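Side-chain contacts in precorrin-6Y C5,15-methyltransferase (Corynebacterium diphtheriae, PDB 3HM2), which probably transfers methyl groups from S-adenosyl-L-methionine in adenosylcobalamin biosynthesis, this chain being the C-terminal AdoMet-dependent methyltransferase-like domain of a longer protein: residues R45-P48 with Q49-A52; A127-V130 with E131-Q134. One frame throughout, in Å; residues are numbered along the deposited sequence.

Contact 1 (R45-P48 with Q49-A52); sequences RSTP and QTTA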
ATOM      1  N   ARG A  45     -18.046  13.073 -22.391  1.00 43.10           N
ATOM      2  CA  ARG A  45     -17.324  12.573 -23.541  1.00 46.62           C
ATOM      3  C   ARG A  45     -17.024  11.088 -23.411  1.00 52.59           C
ATOM      4  O   ARG A  45     -15.990  10.623 -23.879  1.00 68.97           O
ATOM      5  CB  ARG A  45     -16.018  13.341 -23.746  1.00 52.31           C
ATOM      6  CG  ARG A  45     -15.816  13.794 -25.190  1.00 61.82           C
ATOM      7  CD  ARG A  45     -14.507  13.281 -25.785  1.00 59.50           C
ATOM      8  NE  ARG A  45     -13.376  13.354 -24.859  1.00 60.25           N
ATOM      9  CZ  ARG A  45     -12.716  12.299 -24.382  1.00 68.25           C
ATOM     10  NH1 ARG A  45     -13.062  11.062 -24.727  1.00 61.65           N
ATOM     11  NH2 ARG A  45     -11.695  12.479 -23.554  1.00 68.76           N
ATOM     12  N   SER A  46     -17.930  10.354 -22.774  1.00 43.85           N
ATOM     13  CA  SER A  46     -17.789   8.908 -22.642  1.00 44.62           C
ATOM     14  C   SER A  46     -19.126   8.203 -22.846  1.00 47.17           C
ATOM     15  O   SER A  46     -19.180   6.982 -22.988  1.00 38.64           O
ATOM     16  CB  SER A  46     -17.209   8.550 -21.273  1.00 40.39           C
ATOM     17  OG  SER A  46     -18.220   8.529 -20.279  1.00 53.89           O
ATOM     18  N   THR A  47     -20.204   8.981 -22.860  1.00 38.80           N
ATOM     19  CA  THR A  47     -21.547   8.427 -22.973  1.00 38.92           C
ATOM     20  C   THR A  47     -22.472   9.374 -23.730  1.00 37.76           C
ATOM     21  O   THR A  47     -22.856  10.425 -23.216  1.00 47.27           O
ATOM     22  CB  THR A  47     -22.154   8.129 -21.589  1.00 28.85           C
ATOM     23  OG1 THR A  47     -21.150   7.567 -20.735  1.00 42.05           O
ATOM     24  CG2 THR A  47     -23.312   7.152 -21.715  1.00 35.82           C
ATOM     25  N   PRO A  48     -22.827   8.996 -24.954  1.00 35.59           N
ATOM     26  CA  PRO A  48     -23.876   9.694 -25.703  1.00 46.61           C
ATOM     27  C   PRO A  48     -25.086  10.002 -24.828  1.00 53.37           C
ATOM     28  O   PRO A  48     -25.412   9.227 -23.929  1.00 51.18           O
ATOM     29  CB  PRO A  48     -24.254   8.686 -26.789  1.00 35.68           C
ATOM     30  CG  PRO A  48     -23.943   7.361 -26.189  1.00 26.57           C
ATOM     31  CD  PRO A  48     -22.729   7.575 -25.330  1.00 29.61           C
ATOM     32  N   GLN A  49     -25.745  11.126 -25.094  1.00 39.78           N
ATOM     33  CA  GLN A  49     -27.035  11.422 -24.484  1.00 58.59           C
ATOM     34  C   GLN A  49     -26.902  11.617 -22.979  1.00 67.39           C
ATOM     35  O   GLN A  49     -27.374  10.797 -22.192  1.00 63.65           O
ATOM     36  CB  GLN A  49     -28.037  10.305 -24.783  1.00 53.83           C
ATOM     37  CG  GLN A  49     -28.121   9.922 -26.251  1.00 38.98           C
ATOM     38  CD  GLN A  49     -29.341   9.079 -26.565  1.00 45.85           C
ATOM     39  OE1 GLN A  49     -29.229   7.892 -26.870  1.00 60.73           O
ATOM     40  NE2 GLN A  49     -30.518   9.691 -26.492  1.00 43.84           N
ATOM     41  N   THR A  50     -26.255  12.710 -22.583  1.00 64.95           N
ATOM     42  CA  THR A  50     -26.106  13.043 -21.171  1.00 60.34           C
ATOM     43  C   THR A  50     -25.853  14.535 -20.982  1.00 54.29           C
ATOM     44  O   THR A  50     -25.246  15.185 -21.833  1.00 59.89           O
ATOM     45  CB  THR A  50     -24.956  12.249 -20.523  1.00 51.33           C
ATOM     46  OG1 THR A  50     -23.728  12.543 -21.200  1.00 48.92           O
ATOM     47  CG2 THR A  50     -25.230  10.756 -20.602  1.00 47.72           C
ATOM     48  N   THR A  51     -26.320  15.071 -19.859  1.00 48.67           N
ATOM     49  CA  THR A  51     -25.979  16.431 -19.459  1.00 51.42           C
ATOM     50  C   THR A  51     -25.268  16.446 -18.110  1.00 47.74           C
ATOM     51  O   THR A  51     -25.648  15.727 -17.188  1.00 41.82           O
ATOM     52  CB  THR A  51     -27.231  17.325 -19.378  1.00 32.05           C
ATOM     53  OG1 THR A  51     -27.949  17.040 -18.172  1.00 31.86           O
ATOM     54  CG2 THR A  51     -28.138  17.081 -20.574  1.00 43.04           C
ATOM     55  N   ALA A  52     -24.231  17.272 -18.004  1.00 29.62           N
ATOM     56  CA  ALA A  52     -23.494  17.420 -16.755  1.00 25.38           C
ATOM     57  C   ALA A  52     -23.601  18.843 -16.218  1.00 39.41           C
ATOM     58  O   ALA A  52     -23.741  19.797 -16.983  1.00 42.48           O
ATOM     59  CB  ALA A  52     -22.037  17.032 -16.949  1.00 26.69           C
TER

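Contact 2 (A127-V130 with E131-Q134); sequences AVTV and ESEQ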
ATOM      1  N   ALA A 127     -11.677  11.761  -1.317  1.00 31.90           N
ATOM      2  CA  ALA A 127     -11.029  12.356  -0.165  1.00 37.82           C
ATOM      3  C   ALA A 127      -9.565  12.080  -0.353  1.00 39.84           C
ATOM      4  O   ALA A 127      -9.200  11.089  -0.964  1.00 32.53           O
ATOM      5  CB  ALA A 127     -11.526  11.703   1.152  1.00 31.57           C
ATOM      6  N   VAL A 128      -8.715  12.925   0.207  1.00 49.90           N
ATOM      7  CA  VAL A 128      -7.296  12.807  -0.065  1.00 39.23           C
ATOM      8  C   VAL A 128      -6.529  13.097   1.211  1.00 36.83           C
ATOM      9  O   VAL A 128      -5.315  12.971   1.272  1.00 46.74           O
ATOM     10  CB  VAL A 128      -6.932  13.837  -1.107  1.00 43.62           C
ATOM     11  CG1 VAL A 128      -7.401  15.185  -0.619  1.00 42.39           C
ATOM     12  CG2 VAL A 128      -5.436  13.825  -1.395  1.00 45.13           C
ATOM     13  N   THR A 129      -7.259  13.501   2.237  1.00 37.41           N
ATOM     14  CA  THR A 129      -6.663  13.855   3.508  1.00 35.30           C
ATOM     15  C   THR A 129      -7.399  13.039   4.525  1.00 41.76           C
ATOM     16  O   THR A 129      -8.440  12.448   4.207  1.00 37.97           O
ATOM     17  CB  THR A 129      -6.940  15.323   3.899  1.00 35.48           C
ATOM     18  OG1 THR A 129      -8.349  15.510   4.026  1.00 24.68           O
ATOM     19  CG2 THR A 129      -6.391  16.291   2.879  1.00 39.25           C
ATOM     20  N   VAL A 130      -6.901  13.045   5.758  1.00 32.26           N
ATOM     21  CA  VAL A 130      -7.539  12.270   6.811  1.00 30.65           C
ATOM     22  C   VAL A 130      -8.835  12.911   7.205  1.00 33.34           C
ATOM     23  O   VAL A 130      -9.861  12.239   7.312  1.00 39.58           O
ATOM     24  CB  VAL A 130      -6.669  12.116   8.066  1.00 39.89           C
ATOM     25  CG1 VAL A 130      -7.557  11.905   9.293  1.00 34.34           C
ATOM     26  CG2 VAL A 130      -5.684  10.967   7.879  1.00 36.64           C
ATOM     27  N   GLU A 131      -8.791  14.215   7.419  1.00 34.79           N
ATOM     28  CA  GLU A 131      -9.999  14.950   7.748  1.00 36.02           C
ATOM     29  C   GLU A 131     -11.144  14.627   6.781  1.00 30.05           C
ATOM     30  O   GLU A 131     -12.243  14.279   7.226  1.00 37.17           O
ATOM     31  CB  GLU A 131      -9.714  16.446   7.808  1.00 38.76           C
ATOM     32  CG  GLU A 131      -8.845  16.872   8.991  1.00 53.58           C
ATOM     33  CD  GLU A 131      -7.414  16.354   8.923  1.00 55.15           C
ATOM     34  OE1 GLU A 131      -7.007  15.839   7.860  1.00 54.27           O
ATOM     35  OE2 GLU A 131      -6.697  16.477   9.941  1.00 44.91           O
ATOM     36  N   SER A 132     -10.897  14.718   5.470  1.00 36.90           N
ATOM     37  CA  SER A 132     -11.899  14.295   4.477  1.00 37.26           C
ATOM     38  C   SER A 132     -12.251  12.820   4.645  1.00 40.10           C
ATOM     39  O   SER A 132     -13.432  12.454   4.627  1.00 41.44           O
ATOM     40  CB  SER A 132     -11.415  14.541   3.048  1.00 39.00           C
ATOM     41  OG  SER A 132     -11.139  15.907   2.872  1.00 45.40           O
ATOM     42  N   GLU A 133     -11.229  11.976   4.807  1.00 38.75           N
ATOM     43  CA  GLU A 133     -11.422  10.523   4.908  1.00 37.72           C
ATOM     44  C   GLU A 133     -12.338  10.094   6.055  1.00 37.28           C
ATOM     45  O   GLU A 133     -13.132   9.172   5.900  1.00 37.33           O
ATOM     46  CB  GLU A 133     -10.083   9.785   5.033  1.00 46.14           C
ATOM     47  CG  GLU A 133     -10.226   8.304   5.427  1.00 54.07           C
ATOM     48  CD  GLU A 133      -9.192   7.850   6.458  1.00 58.09           C
ATOM     49  OE1 GLU A 133      -7.980   7.890   6.147  1.00 58.21           O
ATOM     50  OE2 GLU A 133      -9.595   7.448   7.575  1.00 61.28           O
ATOM     51  N   GLN A 134     -12.222  10.741   7.213  1.00 48.17           N
ATOM     52  CA  GLN A 134     -12.994  10.316   8.383  1.00 44.02           C
ATOM     53  C   GLN A 134     -14.445  10.817   8.286  1.00 39.75           C
ATOM     54  O   GLN A 134     -15.346  10.320   8.959  1.00 43.88           O
ATOM     55  CB  GLN A 134     -12.333  10.782   9.683  1.00 46.30           C
ATOM     56  CG  GLN A 134     -10.813  10.716   9.719  1.00 39.27           C
ATOM     57  CD  GLN A 134     -10.275  11.286  11.013  1.00 46.50           C
ATOM     58  OE1 GLN A 134      -9.741  12.404  11.060  1.00 45.28           O
ATOM     59  NE2 GLN A 134     -10.450  10.533  12.086  1.00 44.71           N
TER

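Contact 1 (R45-P48 with Q49-A52)
Thr50 OG1 donates a hydrogen bond to Thr47 O, 3.1 Å away, closing the turn made by Thr47, Pro48, Gln49 and Thr50, and the same hydroxyl accepts from Arg77 NH1, since a guanidinium can only donate. It meets the carbonyl nearly end-on, at a C=O...OG1 angle of 163°. A chi1 of 59° sets OG1 between the backbone N and the carbonyl carbon of Thr50, and puts the methyl CG2 3.5 Å from Thr47 O. Threonine suits this place because one branch bonds while the other packs along the turn. The ring of Pro48 confines its phi to the negative range that the first corner of the turn needs, and Gln49 follows with a positive phi of 66°, so the chain reverses sharply here; both side chains lie at the surface. Before the turn, Ser46 OG and Thr47 OG1 share a hydrogen bond of 3.1 Å, and Ser46 OG also bonds to Trp43 O, tying the loop to the helix it has just left. The turn thus links helix 38-44 to strand 50-55, with Thr50 packing on Trp43 and Leu44 and Ala52 pairing with Ala79 of the neighbouring strand 78-81.

Contact 2 (A127-V130 with E131-Q134)
An N-cap opens helix 130-143: Thr129, the residue just before it, accepts from Ser132 N through OG1, over 3.0 Å and at a fairly straight N-H...O angle of 163°. With chi1 at 61° the hydroxyl lies between the backbone N and carbonyl carbon of Thr129, where it can meet an amide of the first turn that has no helical carbonyl before it. Threonine suits this, its short side chain bringing an acceptor to the amide. The backbone then takes up the helical pattern, Glu133 N bonding to Thr129 O at 2.9 Å and Gln134 N to Val130 O at 2.8 Å. Ala127 CB presses against Ser132 CB at 3.4 Å, tight for two carbons; small residues on both sides allow the strand end and the helix to come so close. A bend at chi2 (67°) curls the carboxylate of Glu131 back toward the start of the helix, where OE1 accepts a hydrogen bond from Ile162 N of the second subunit. Val130 packs on Met164 of that subunit and, with Gln134, on Trp137 of the third. The turn joins strand 122-127 to helix 130-143, and Ala127 and Glu133 touch His171 of the adjacent antiparallel strand 162-176.

In the fold
Contacts 1 and 2 are the two opposite kinds of helix-strand junction in an alpha-beta fold: residues 45-52 lead from a helix into a strand, residues 127-134 from a strand into a helix. Their centres lie about 30 Å apart on opposite sides of the chain's centre, with nearest atoms about 19 Å apart. Strands 50-55 and 122-127 belong to the same sheet, separated by strands 27-32 and 97-100. Both contacts lie away from Glu59, Glu60 and Glu63, which bind calcium or magnesium in this protein although no metal is bound to this chain. Contact 2 meets two other subunits of the four-chain assembly; contact 1 packs against helix 38-44 of its own chain.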